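Local coordinates for translation initiation factor eIF2b-like protein (Chaetomium thermophilum, PDB 4ZEM) that forms the beta subunit of eIF2B, the decameric complex that probably promotes exchange of GDP for GTP on the translation initiation factor eIF2, at residues A[10-13]-A[14-18]; A[62-65]-A[66-69]; A[68-71]-A[72-76]; A[169-172]-A[173-177]; A[373-376]-A[377-381]. One frame throughout, in Å; residues are numbered along the deposited sequence.

Contact 1: A[10-13]-A[14-18]; sequences PSLA and TWTKS
Pro10 leads into the first turn with its ring carbon CD 4.1 Å from Thr14 OG1. Its own carbonyl turns elsewhere, to the side-chain amide of Gln39. Ser11 comes next and is the N-cap: its OG accepts a weak bond from Ala13 N, and its carbonyl serves the following turn twice. Thr14 OG1 donates to Ser11 O at 2.6 Å and Trp15 N to the same Ser11 O at 2.7 Å, both arriving from one face of the carbonyl plane. Thr14 can do this because its OG1 stands between the backbone N and the carbonyl carbon (chi1 58°), which points the hydroxyl back toward the start of the helix. Leu12 takes part through both side chain and carbonyl. Its CD1 meets Trp15 CE3 at 3.9 Å, obliquely to the indole, while Leu12 O takes Thr16 N at 2.8 Å on one face of its plane and Thr16 OG1 at 2.6 Å on the other. An alanine at Thr16 removes the hydroxyl, which would probably leave Leu12 O held by Thr16 N alone and this first turn less firmly tied. Ala13, whose methyl asks for no polar partner at this exposed place, offers its carbonyl to long, weak bonds from Thr16 N and Lys17 N. Trp15 is the buried residue here; its NE1 donates to Ser27 O, and its large apolar ring suits the space between helices 24-37 and 43-59. The arrangement is a serine-capped helix N terminus, here beginning the short helix 12-18 of the N-terminal helical region.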
loop_
_atom_site.group_PDB
_atom_site.type_symbol
_atom_site.label_atom_id
_atom_site.label_comp_id
_atom_site.label_asym_id
_atom_site.label_seq_id
_atom_site.Cartn_x
_atom_site.Cartn_y
_atom_site.Cartn_z
ATOM N N PRO A 10 22.207 -0.690 -6.355
ATOM C CA PRO A 10 22.836 -1.650 -5.440
ATOM C C PRO A 10 22.056 -1.812 -4.136
ATOM O O PRO A 10 21.905 -2.933 -3.658
ATOM C CB PRO A 10 24.213 -1.028 -5.189
ATOM C CG PRO A 10 24.447 -0.173 -6.406
ATOM C CD PRO A 10 23.111 0.436 -6.644
ATOM N N SER A 11 21.625 -0.699 -3.548
ATOM C CA SER A 11 20.756 -0.723 -2.374
ATOM C C SER A 11 19.663 0.340 -2.452
ATOM O O SER A 11 19.830 1.366 -3.116
ATOM C CB SER A 11 21.572 -0.529 -1.100
ATOM O OG SER A 11 20.725 -0.192 -0.017
ATOM N N LEU A 12 18.541 0.082 -1.786
ATOM C CA LEU A 12 17.434 1.032 -1.765
ATOM C C LEU A 12 17.863 2.320 -1.059
ATOM O O LEU A 12 17.540 3.424 -1.501
ATOM C CB LEU A 12 16.210 0.433 -1.071
ATOM C CG LEU A 12 14.993 1.351 -0.939
ATOM C CD1 LEU A 12 14.541 1.815 -2.317
ATOM C CD2 LEU A 12 13.857 0.636 -0.209
ATOM N N ALA A 13 18.600 2.164 0.037
ATOM C CA ALA A 13 19.122 3.300 0.785
ATOM C C ALA A 13 20.081 4.119 -0.072
ATOM O O ALA A 13 20.019 5.348 -0.087
ATOM C CB ALA A 13 19.816 2.823 2.049
ATOM N N THR A 14 20.962 3.430 -0.792
ATOM C CA THR A 14 21.905 4.096 -1.683
ATOM C C THR A 14 21.153 4.726 -2.856
ATOM O O THR A 14 21.491 5.823 -3.305
ATOM C CB THR A 14 22.985 3.125 -2.208
ATOM O OG1 THR A 14 22.364 2.033 -2.895
ATOM C CG2 THR A 14 23.818 2.583 -1.057
ATOM N N TRP A 15 20.132 4.026 -3.344
ATOM C CA TRP A 15 19.299 4.532 -4.429
ATOM C C TRP A 15 18.600 5.825 -4.018
ATOM O O TRP A 15 18.474 6.755 -4.812
ATOM C CB TRP A 15 18.260 3.485 -4.848
ATOM C CG TRP A 15 17.326 3.952 -5.931
ATOM C CD1 TRP A 15 17.534 3.877 -7.275
ATOM C CD2 TRP A 15 16.034 4.558 -5.759
ATOM N NE1 TRP A 15 16.459 4.401 -7.954
ATOM C CE2 TRP A 15 15.524 4.825 -7.047
ATOM C CE3 TRP A 15 15.259 4.895 -4.643
ATOM C CZ2 TRP A 15 14.277 5.415 -7.251
ATOM C CZ3 TRP A 15 14.020 5.484 -4.848
ATOM C CH2 TRP A 15 13.541 5.738 -6.143
ATOM N N THR A 16 18.154 5.871 -2.767
ATOM C CA THR A 16 17.407 7.012 -2.247
ATOM C C THR A 16 18.188 8.333 -2.210
ATOM O O THR A 16 17.618 9.390 -2.487
ATOM C CB THR A 16 16.877 6.713 -0.831
ATOM O OG1 THR A 16 16.118 5.498 -0.859
ATOM C CG2 THR A 16 15.979 7.839 -0.341
ATOM N N LYS A 17 19.477 8.295 -1.884
ATOM C CA LYS A 17 20.222 9.551 -1.785
ATOM C C LYS A 17 21.059 9.893 -3.015
ATOM O O LYS A 17 21.754 10.909 -3.033
ATOM C CB LYS A 17 21.127 9.556 -0.552
ATOM C CG LYS A 17 20.699 10.595 0.471
ATOM C CD LYS A 17 20.530 11.957 -0.207
ATOM C CE LYS A 17 20.563 13.107 0.783
ATOM N NZ LYS A 17 21.861 13.171 1.512
ATOM N N SER A 18 20.991 9.057 -4.039
ATOM C CA SER A 18 21.518 9.447 -5.334
ATOM C C SER A 18 20.403 10.097 -6.137
ATOM O O SER A 18 20.644 10.702 -7.171
ATOM C CB SER A 18 22.090 8.242 -6.078
ATOM O OG SER A 18 21.289 7.092 -5.871
#

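Contact 2: A[62-65]-A[66-69]; sequences WHDV and DQLL
Trp62 and Leu68 are brought side by side, pointing the same way, by complementary first torsions: Trp62 CG lies between its backbone N and carbonyl carbon (chi1 55°), and Leu68 CG lies opposite its backbone N (chi1 -180°). Leu68 CD1 consequently sits over the indole, 3.6 Å from the centroid of the five-membered ring and nearly on its normal, a CH-pi contact. The other methyl, Leu68 CD2, reaches the six-membered ring near Trp62 CH2 at 3.9 Å. A broad ring and a branched aliphatic chain suit this buried site, where Leu159 of helix 154-182 touches both; Trp62 NE1 is satisfied by Val57 O. Next along the chain, Asp64 and Gln67 form a capping box at the start of helix 65-82. Gln67 stretches its chain back so that OE1 accepts from His63 N at 2.8 Å, a straight bond running almost in line with the amide C=O, and more weakly from Asp64 N. In return Gln67 N approaches Asp64 OD2 at 3.2 Å, though the placement of OD2 is doubtful. Aspartate is apt here, since its negative charge probably gains from the first-turn backbone N-H groups, which point toward the N terminus. Asp66 OD2 lies 4.1 Å from Asp64 OD1, like charges whose probable repulsion the helix N terminus may offset. Regular helical bonding starts from the cap itself, with Leu68 N to Asp64 O at 3.0 Å and Leu69 N to Val65 O at 2.8 Å.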
loop_
_atom_site.group_PDB
_atom_site.type_symbol
_atom_site.label_atom_id
_atom_site.label_comp_id
_atom_site.label_asym_id
_atom_site.label_seq_id
_atom_site.Cartn_x
_atom_site.Cartn_y
_atom_site.Cartn_z
ATOM N N TRP A 62 7.741 19.073 -19.155
ATOM C CA TRP A 62 6.313 19.200 -19.379
ATOM C C TRP A 62 5.943 20.660 -19.180
ATOM O O TRP A 62 6.562 21.348 -18.376
ATOM C CB TRP A 62 5.527 18.313 -18.411
ATOM C CG TRP A 62 5.856 18.557 -16.978
ATOM C CD1 TRP A 62 6.862 17.991 -16.265
ATOM C CD2 TRP A 62 5.179 19.441 -16.081
ATOM N NE1 TRP A 62 6.858 18.464 -14.982
ATOM C CE2 TRP A 62 5.833 19.358 -14.843
ATOM C CE3 TRP A 62 4.084 20.296 -16.206
ATOM C CZ2 TRP A 62 5.429 20.092 -13.737
ATOM C CZ3 TRP A 62 3.687 21.024 -15.110
ATOM C CH2 TRP A 62 4.355 20.918 -13.891
ATOM N N HIS A 63 4.936 21.139 -19.900
ATOM C CA HIS A 63 4.496 22.517 -19.731
ATOM C C HIS A 63 3.033 22.596 -19.319
ATOM O O HIS A 63 2.582 23.611 -18.799
ATOM C CB HIS A 63 4.741 23.335 -20.998
ATOM C CG HIS A 63 6.110 23.933 -21.077
ATOM N ND1 HIS A 63 6.327 25.252 -21.404
ATOM C CD2 HIS A 63 7.334 23.393 -20.872
ATOM C CE1 HIS A 63 7.624 25.498 -21.403
ATOM N NE2 HIS A 63 8.257 24.387 -21.081
ATOM N N ASP A 64 2.299 21.516 -19.550
ATOM C CA ASP A 64 0.881 21.464 -19.217
ATOM C C ASP A 64 0.553 20.186 -18.457
ATOM O O ASP A 64 1.261 19.193 -18.567
ATOM C CB ASP A 64 0.021 21.588 -20.472
ATOM C CG ASP A 64 0.340 20.535 -21.493
ATOM O OD1 ASP A 64 -0.440 20.369 -22.449
ATOM O OD2 ASP A 64 1.376 19.865 -21.341
ATOM N N VAL A 65 -0.521 20.225 -17.682
ATOM C CA VAL A 65 -0.914 19.077 -16.855
ATOM C C VAL A 65 -1.025 17.801 -17.682
ATOM O O VAL A 65 -0.694 16.721 -17.206
ATOM C CB VAL A 65 -2.237 19.330 -16.086
ATOM C CG1 VAL A 65 -2.109 20.583 -15.245
ATOM C CG2 VAL A 65 -3.424 19.450 -17.041
ATOM N N ASP A 66 -1.451 17.941 -18.931
ATOM C CA ASP A 66 -1.630 16.804 -19.821
ATOM C C ASP A 66 -0.300 16.111 -20.084
ATOM O O ASP A 66 -0.240 14.884 -20.134
ATOM C CB ASP A 66 -2.275 17.257 -21.126
ATOM C CG ASP A 66 -3.716 17.680 -20.937
ATOM O OD1 ASP A 66 -4.453 16.974 -20.212
ATOM O OD2 ASP A 66 -4.111 18.726 -21.489
ATOM N N GLN A 67 0.769 16.893 -20.231
ATOM C CA GLN A 67 2.085 16.305 -20.442
ATOM C C GLN A 67 2.692 15.817 -19.126
ATOM O O GLN A 67 3.480 14.875 -19.115
ATOM C CB GLN A 67 3.037 17.316 -21.093
ATOM C CG GLN A 67 2.693 17.731 -22.515
ATOM C CD GLN A 67 3.322 19.065 -22.888
ATOM O OE1 GLN A 67 3.908 19.743 -22.040
ATOM N NE2 GLN A 67 3.206 19.447 -24.156
ATOM N N LEU A 68 2.292 16.429 -18.016
ATOM C CA LEU A 68 2.714 15.952 -16.703
ATOM C C LEU A 68 2.092 14.599 -16.384
ATOM O O LEU A 68 2.762 13.703 -15.869
ATOM C CB LEU A 68 2.355 16.959 -15.612
ATOM C CG LEU A 68 2.774 16.532 -14.200
ATOM C CD1 LEU A 68 4.273 16.205 -14.141
ATOM C CD2 LEU A 68 2.413 17.595 -13.176
ATOM N N LEU A 69 0.809 14.460 -16.704
ATOM C CA LEU A 69 0.088 13.206 -16.512
ATOM C C LEU A 69 0.686 12.098 -17.362
ATOM O O LEU A 69 0.818 10.957 -16.910
ATOM C CB LEU A 69 -1.387 13.380 -16.861
ATOM C CG LEU A 69 -2.221 14.304 -15.983
ATOM C CD1 LEU A 69 -3.543 14.569 -16.667
ATOM C CD2 LEU A 69 -2.444 13.675 -14.619
#

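Contact 3: A[68-71]-A[72-76]; sequences LLYR and VQTAG
One face of the Tyr70 ring receives the hydroxyl oxygen of Thr74, which stands 3.3 Å above the ring plane and is displaced toward the rim; Tyr70 CE2 is the ring atom nearest to Thr74 OG1. This is an i to i+4 pairing within helix 65-82, where one turn of backbone carries Tyr70 and Thr74 to the same side of the helix. The proton of Thr74 OG1 is not directed at the ring but goes to Tyr70 O at 2.7 Å, a common way for a threonine inside a helix to satisfy its hydroxyl. The torsion that sets OG1 beside its own backbone N (chi1 -53°) turns it back along the helix to that carbonyl. Around the helix the chemistry changes: Leu68 CD1 approaches Val72 CG2 at 4.3 Å, and both branched aliphatic residues pack against helices 43-59 and 88-104. Ala75 is small enough to lie close to Val56 of helix 43-59. Arg71 touches Val56 and Ser60, its NE donating to Lys61 O. Val72 N to Leu68 O and Ala75 N to Arg71 O, each 3.1 Å, are ordinary i to i+4 helical bonds. At Tyr70 O, the bond from Thr74 N at 2.9 Å and that from Thr74 OG1 arrive on opposite faces of the carbonyl plane.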
loop_
_atom_site.group_PDB
_atom_site.type_symbol
_atom_site.label_atom_id
_atom_site.label_comp_id
_atom_site.label_asym_id
_atom_site.label_seq_id
_atom_site.Cartn_x
_atom_site.Cartn_y
_atom_site.Cartn_z
ATOM N N LEU A 68 2.292 16.429 -18.016
ATOM C CA LEU A 68 2.714 15.952 -16.703
ATOM C C LEU A 68 2.092 14.599 -16.384
ATOM O O LEU A 68 2.762 13.703 -15.869
ATOM C CB LEU A 68 2.355 16.959 -15.612
ATOM C CG LEU A 68 2.774 16.532 -14.200
ATOM C CD1 LEU A 68 4.273 16.205 -14.141
ATOM C CD2 LEU A 68 2.413 17.595 -13.176
ATOM N N LEU A 69 0.809 14.460 -16.704
ATOM C CA LEU A 69 0.088 13.206 -16.512
ATOM C C LEU A 69 0.686 12.098 -17.362
ATOM O O LEU A 69 0.818 10.957 -16.910
ATOM C CB LEU A 69 -1.387 13.380 -16.861
ATOM C CG LEU A 69 -2.221 14.304 -15.983
ATOM C CD1 LEU A 69 -3.543 14.569 -16.667
ATOM C CD2 LEU A 69 -2.444 13.675 -14.619
ATOM N N TYR A 70 1.042 12.441 -18.596
ATOM C CA TYR A 70 1.627 11.476 -19.513
ATOM C C TYR A 70 2.976 11.011 -18.967
ATOM O O TYR A 70 3.300 9.823 -19.026
ATOM C CB TYR A 70 1.785 12.069 -20.921
ATOM C CG TYR A 70 2.497 11.146 -21.885
ATOM C CD1 TYR A 70 1.777 10.273 -22.689
ATOM C CD2 TYR A 70 3.886 11.132 -21.979
ATOM C CE1 TYR A 70 2.414 9.417 -23.560
ATOM C CE2 TYR A 70 4.535 10.276 -22.846
ATOM C CZ TYR A 70 3.795 9.422 -23.639
ATOM O OH TYR A 70 4.434 8.572 -24.512
ATOM N N ARG A 71 3.756 11.950 -18.434
ATOM C CA ARG A 71 5.080 11.638 -17.901
ATOM C C ARG A 71 5.012 10.662 -16.740
ATOM O O ARG A 71 5.745 9.674 -16.703
ATOM C CB ARG A 71 5.788 12.909 -17.429
ATOM C CG ARG A 71 6.302 13.780 -18.542
ATOM C CD ARG A 71 7.178 12.982 -19.469
ATOM N NE ARG A 71 7.766 13.814 -20.506
ATOM C CZ ARG A 71 8.416 13.325 -21.552
ATOM N NH1 ARG A 71 8.545 12.013 -21.682
ATOM N NH2 ARG A 71 8.930 14.140 -22.462
ATOM N N VAL A 72 4.123 10.950 -15.799
ATOM C CA VAL A 72 3.950 10.120 -14.617
ATOM C C VAL A 72 3.435 8.735 -14.976
ATOM O O VAL A 72 3.903 7.724 -14.444
ATOM C CB VAL A 72 3.003 10.791 -13.607
ATOM C CG1 VAL A 72 2.670 9.843 -12.468
ATOM C CG2 VAL A 72 3.644 12.067 -13.072
ATOM N N GLN A 73 2.473 8.691 -15.891
ATOM C CA GLN A 73 1.885 7.422 -16.286
ATOM C C GLN A 73 2.897 6.546 -17.020
ATOM O O GLN A 73 2.960 5.336 -16.795
ATOM C CB GLN A 73 0.653 7.653 -17.155
ATOM C CG GLN A 73 0.358 6.492 -18.072
ATOM C CD GLN A 73 -1.043 6.526 -18.628
ATOM O OE1 GLN A 73 -1.835 7.415 -18.308
ATOM N NE2 GLN A 73 -1.367 5.539 -19.452
ATOM N N THR A 74 3.691 7.158 -17.894
ATOM C CA THR A 74 4.719 6.429 -18.624
ATOM C C THR A 74 5.796 5.853 -17.705
ATOM O O THR A 74 6.203 4.697 -17.857
ATOM C CB THR A 74 5.394 7.316 -19.679
ATOM O OG1 THR A 74 4.393 7.908 -20.515
ATOM C CG2 THR A 74 6.329 6.488 -20.531
ATOM N N ALA A 75 6.272 6.664 -16.764
ATOM C CA ALA A 75 7.272 6.200 -15.807
ATOM C C ALA A 75 6.678 5.120 -14.909
ATOM O O ALA A 75 7.335 4.123 -14.607
ATOM C CB ALA A 75 7.803 7.355 -14.980
ATOM N N GLY A 76 5.430 5.326 -14.492
ATOM C CA GLY A 76 4.735 4.374 -13.649
ATOM C C GLY A 76 4.548 3.041 -14.345
ATOM O O GLY A 76 4.662 1.981 -13.727
#

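Contact 4: A[169-172]-A[173-177]; sequences EILD and EINQA
Ile170 and Ile174 meet one turn apart, Ile170 CG2 against Ile174 CD1 at 4.0 Å, the two side chains crossing at a slant. The torsions explain the meeting: Ile174 has CG1 opposite its carbonyl carbon (chi1 -64°) and an extended chi2, which sends CG1 and CD1 back past Ile170 O toward the preceding turn. Beta-branched chains of this kind fill a buried helix flank well, and this one is covered by Arg95 at Ile170 and by Ile92 and Tyr308 at Ile174. A serine here lacks CG1's reach and CD1, which would probably open a gap between Ile170 CG2, Ile92 and Tyr308. The turn belongs to the long helix 154-182, which precedes the mainly parallel, Rossmann-like half of the chain, and it is amphipathic, with isoleucines on the buried side, Asp172, Asn175 and Gln176 on the exposed side, and Glu173 between, beside helix 88-104. Glu173, extended beyond CG, carries OE1 to a salt bridge with Arg95. Farther round, the partly exposed Leu171 sets CD1 beside Asn175 ND2; that ND2 is also 3.3 Å from Leu171 O, but the angle is too poor for a bond. Chi1 of -61° places Gln176 CG 3.2 Å from Asp172 O, and from there the chain is extended, with NE2 4.1 Å from Asp172 CB. Beneath the side chains run the helical bonds Ile174 N to Ile170 O at 2.9 Å and Asn175 N to Leu171 O at 3.0 Å.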
loop_
_atom_site.group_PDB
_atom_site.type_symbol
_atom_site.label_atom_id
_atom_site.label_comp_id
_atom_site.label_asym_id
_atom_site.label_seq_id
_atom_site.Cartn_x
_atom_site.Cartn_y
_atom_site.Cartn_z
ATOM N N GLU A 169 3.462 14.075 0.946
ATOM C CA GLU A 169 2.359 13.698 1.824
ATOM C C GLU A 169 1.939 12.242 1.604
ATOM O O GLU A 169 1.658 11.507 2.559
ATOM C CB GLU A 169 1.195 14.663 1.600
ATOM C CG GLU A 169 1.378 15.955 2.385
ATOM C CD GLU A 169 0.493 17.085 1.897
ATOM O OE1 GLU A 169 -0.704 16.838 1.644
ATOM O OE2 GLU A 169 0.999 18.223 1.758
ATOM N N ILE A 170 1.886 11.834 0.340
ATOM C CA ILE A 170 1.595 10.447 0.003
ATOM C C ILE A 170 2.662 9.542 0.598
ATOM O O ILE A 170 2.359 8.488 1.155
ATOM C CB ILE A 170 1.514 10.253 -1.522
ATOM C CG1 ILE A 170 0.213 10.864 -2.040
ATOM C CG2 ILE A 170 1.583 8.775 -1.902
ATOM C CD1 ILE A 170 -0.049 10.593 -3.498
ATOM N N LEU A 171 3.906 9.991 0.517
ATOM C CA LEU A 171 5.030 9.279 1.099
ATOM C C LEU A 171 4.879 9.171 2.625
ATOM O O LEU A 171 5.130 8.110 3.207
ATOM C CB LEU A 171 6.331 9.979 0.699
ATOM C CG LEU A 171 7.705 9.334 0.918
ATOM C CD1 LEU A 171 8.306 9.648 2.284
ATOM C CD2 LEU A 171 7.685 7.831 0.611
ATOM N N ASP A 172 4.440 10.251 3.268
ATOM C CA ASP A 172 4.212 10.215 4.707
ATOM C C ASP A 172 3.022 9.327 5.050
ATOM O O ASP A 172 3.038 8.635 6.068
ATOM C CB ASP A 172 4.014 11.626 5.267
ATOM C CG ASP A 172 5.306 12.426 5.295
ATOM O OD1 ASP A 172 6.381 11.831 5.063
ATOM O OD2 ASP A 172 5.252 13.647 5.550
ATOM N N GLU A 173 2.006 9.327 4.192
ATOM C CA GLU A 173 0.856 8.454 4.393
ATOM C C GLU A 173 1.292 6.986 4.378
ATOM O O GLU A 173 0.898 6.204 5.242
ATOM C CB GLU A 173 -0.208 8.719 3.319
ATOM C CG GLU A 173 -1.354 7.712 3.279
ATOM C CD GLU A 173 -2.326 7.961 2.128
ATOM O OE1 GLU A 173 -2.343 9.092 1.591
ATOM O OE2 GLU A 173 -3.067 7.023 1.754
ATOM N N ILE A 174 2.155 6.641 3.425
ATOM C CA ILE A 174 2.695 5.288 3.297
ATOM C C ILE A 174 3.550 4.881 4.494
ATOM O O ILE A 174 3.392 3.789 5.035
ATOM C CB ILE A 174 3.535 5.166 2.015
ATOM C CG1 ILE A 174 2.644 5.372 0.782
ATOM C CG2 ILE A 174 4.247 3.818 1.952
ATOM C CD1 ILE A 174 3.433 5.458 -0.527
ATOM N N ASN A 175 4.448 5.766 4.907
ATOM C CA ASN A 175 5.334 5.492 6.027
ATOM C C ASN A 175 4.604 5.379 7.365
ATOM O O ASN A 175 5.035 4.638 8.248
ATOM C CB ASN A 175 6.421 6.561 6.121
ATOM C CG ASN A 175 7.459 6.438 5.017
ATOM O OD1 ASN A 175 7.736 5.343 4.526
ATOM N ND2 ASN A 175 8.032 7.567 4.617
ATOM N N GLN A 176 3.527 6.137 7.533
ATOM C CA GLN A 176 2.819 6.138 8.805
ATOM C C GLN A 176 1.664 5.143 8.877
ATOM O O GLN A 176 1.027 5.019 9.921
ATOM C CB GLN A 176 2.302 7.542 9.113
ATOM C CG GLN A 176 3.403 8.584 9.226
ATOM C CD GLN A 176 2.862 9.984 9.415
ATOM O OE1 GLN A 176 1.672 10.174 9.667
ATOM N NE2 GLN A 176 3.735 10.978 9.287
ATOM N N ALA A 177 1.418 4.406 7.796
ATOM C CA ALA A 177 0.252 3.518 7.732
ATOM C C ALA A 177 0.244 2.425 8.811
ATOM O O ALA A 177 -0.784 2.191 9.445
ATOM C CB ALA A 177 0.148 2.880 6.350
#

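Contact 5: A[373-376]-A[377-381]; sequences GGIY and ADHYK
Ala377 N donates to Gly373 O at 3.1 Å and Asp378 N to Gly374 O at 3.0 Å, regular helical bonds that give way at Tyr380, the first residue to leave helical phi/psi. The motif is the C-terminal end of helix 372-379, and near this end His379 adds a side-chain donor to a carbonyl that already takes its backbone N-H. Its ND1 donates to Ile375 O at 2.9 Å in an almost linear bond (171°), with the carbonyl oxygen lying in the imidazole plane. The bond implies a proton on ND1, and it fixes the rotation of the ring. Alongside, Ile375 CG2 lies 3.9 Å from His379 ND1, giving the ring an aliphatic neighbour. Tyr376 and Tyr380 run side by side, pointing the same way, and touch through Tyr376 CD2 and Tyr380 CD2 at 3.9 Å. Large rings with a polar end suit this buried place: Tyr376 meets the ring of Phe310 and its OH makes a weak hydrogen bond to Cys311 O, while Tyr380 OH bonds to Phe310 O and Tyr380 also lies on Arg94 and Arg95 of helix 88-104. Ile375 O receives His379 N as well, at 3.3 Å, from the face of its plane opposite to His379 ND1.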
loop_
_atom_site.group_PDB
_atom_site.type_symbol
_atom_site.label_atom_id
_atom_site.label_comp_id
_atom_site.label_asym_id
_atom_site.label_seq_id
_atom_site.Cartn_x
_atom_site.Cartn_y
_atom_site.Cartn_z
ATOM N N GLY A 373 -16.470 1.437 -0.934
ATOM C CA GLY A 373 -16.806 2.286 -2.060
ATOM C C GLY A 373 -16.491 3.744 -1.779
ATOM O O GLY A 373 -15.920 4.441 -2.626
ATOM N N GLY A 374 -16.838 4.202 -0.578
ATOM C CA GLY A 374 -16.561 5.572 -0.184
ATOM C C GLY A 374 -15.074 5.874 -0.159
ATOM O O GLY A 374 -14.632 6.916 -0.641
ATOM N N ILE A 375 -14.299 4.938 0.378
ATOM C CA ILE A 375 -12.854 5.085 0.474
ATOM C C ILE A 375 -12.214 5.140 -0.912
ATOM O O ILE A 375 -11.338 5.972 -1.163
ATOM C CB ILE A 375 -12.236 3.938 1.309
ATOM C CG1 ILE A 375 -12.777 3.996 2.742
ATOM C CG2 ILE A 375 -10.712 4.004 1.290
ATOM C CD1 ILE A 375 -12.374 2.826 3.622
ATOM N N TYR A 376 -12.668 4.282 -1.822
ATOM C CA TYR A 376 -12.121 4.293 -3.176
ATOM C C TYR A 376 -12.383 5.627 -3.864
ATOM O O TYR A 376 -11.487 6.198 -4.488
ATOM C CB TYR A 376 -12.699 3.152 -4.019
ATOM C CG TYR A 376 -11.912 1.873 -3.876
ATOM C CD1 TYR A 376 -12.400 0.806 -3.123
ATOM C CD2 TYR A 376 -10.677 1.731 -4.498
ATOM C CE1 TYR A 376 -11.672 -0.370 -2.994
ATOM C CE2 TYR A 376 -9.936 0.570 -4.368
ATOM C CZ TYR A 376 -10.436 -0.478 -3.621
ATOM O OH TYR A 376 -9.694 -1.632 -3.513
ATOM N N ALA A 377 -13.604 6.132 -3.729
ATOM C CA ALA A 377 -13.978 7.408 -4.337
ATOM C C ALA A 377 -13.163 8.577 -3.767
ATOM O O ALA A 377 -12.808 9.503 -4.491
ATOM C CB ALA A 377 -15.461 7.657 -4.153
ATOM N N ASP A 378 -12.862 8.519 -2.473
ATOM C CA ASP A 378 -12.079 9.557 -1.803
ATOM C C ASP A 378 -10.626 9.660 -2.291
ATOM O O ASP A 378 -10.040 10.739 -2.263
ATOM C CB ASP A 378 -12.086 9.329 -0.287
ATOM C CG ASP A 378 -13.388 9.759 0.368
ATOM O OD1 ASP A 378 -14.156 10.524 -0.257
ATOM O OD2 ASP A 378 -13.636 9.334 1.516
ATOM N N HIS A 379 -10.033 8.541 -2.691
ATOM C CA HIS A 379 -8.614 8.533 -3.041
ATOM C C HIS A 379 -8.304 8.398 -4.538
ATOM O O HIS A 379 -7.185 8.677 -4.964
ATOM C CB HIS A 379 -7.911 7.420 -2.261
ATOM C CG HIS A 379 -7.965 7.613 -0.779
ATOM N ND1 HIS A 379 -9.079 7.304 -0.029
ATOM C CD2 HIS A 379 -7.056 8.122 0.087
ATOM C CE1 HIS A 379 -8.847 7.598 1.239
ATOM N NE2 HIS A 379 -7.628 8.096 1.337
ATOM N N TYR A 380 -9.283 7.982 -5.337
ATOM C CA TYR A 380 -9.051 7.807 -6.767
ATOM C C TYR A 380 -10.027 8.591 -7.659
ATOM O O TYR A 380 -11.181 8.821 -7.298
ATOM C CB TYR A 380 -9.127 6.319 -7.125
ATOM C CG TYR A 380 -8.037 5.470 -6.516
ATOM C CD1 TYR A 380 -6.734 5.530 -6.987
ATOM C CD2 TYR A 380 -8.309 4.624 -5.443
ATOM C CE1 TYR A 380 -5.733 4.753 -6.423
ATOM C CE2 TYR A 380 -7.318 3.844 -4.868
ATOM C CZ TYR A 380 -6.031 3.911 -5.362
ATOM O OH TYR A 380 -5.043 3.138 -4.795
ATOM N N LYS A 381 -9.530 8.993 -8.826
ATOM C CA LYS A 381 -10.317 9.635 -9.882
ATOM C C LYS A 381 -10.674 8.620 -10.948
ATOM O O LYS A 381 -9.854 7.779 -11.308
ATOM C CB LYS A 381 -9.564 10.806 -10.525
ATOM C CG LYS A 381 -9.696 12.121 -9.796
ATOM C CD LYS A 381 -9.071 12.081 -8.432
ATOM C CE LYS A 381 -9.253 13.395 -7.710
ATOM N NZ LYS A 381 -8.660 13.333 -6.342
#

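In the fold
From the N terminus, contact 1 starts helix 12-18 and sets it against helices 24-37 and 43-59. Contact 2 closes the turn that leads from helix 43-59 into helix 65-82, and contact 3 continues along that helix, sharing Leu68 and Leu69 with contact 2. Contact 4 lies far along helix 154-182, and contact 5 ends helix 372-379 after the chain has passed through the Rossmann-like sheet. The contacts follow one another along the chain without nesting or crossing; contact 3 begins where contact 2 ends. Helix 88-104 is a common partner of contacts 2 to 5. The nearest atoms of contacts 4 and 5 are about 4 Å apart, without touching, and both contacts reach Arg95, joining the C-terminal segment to the helical half.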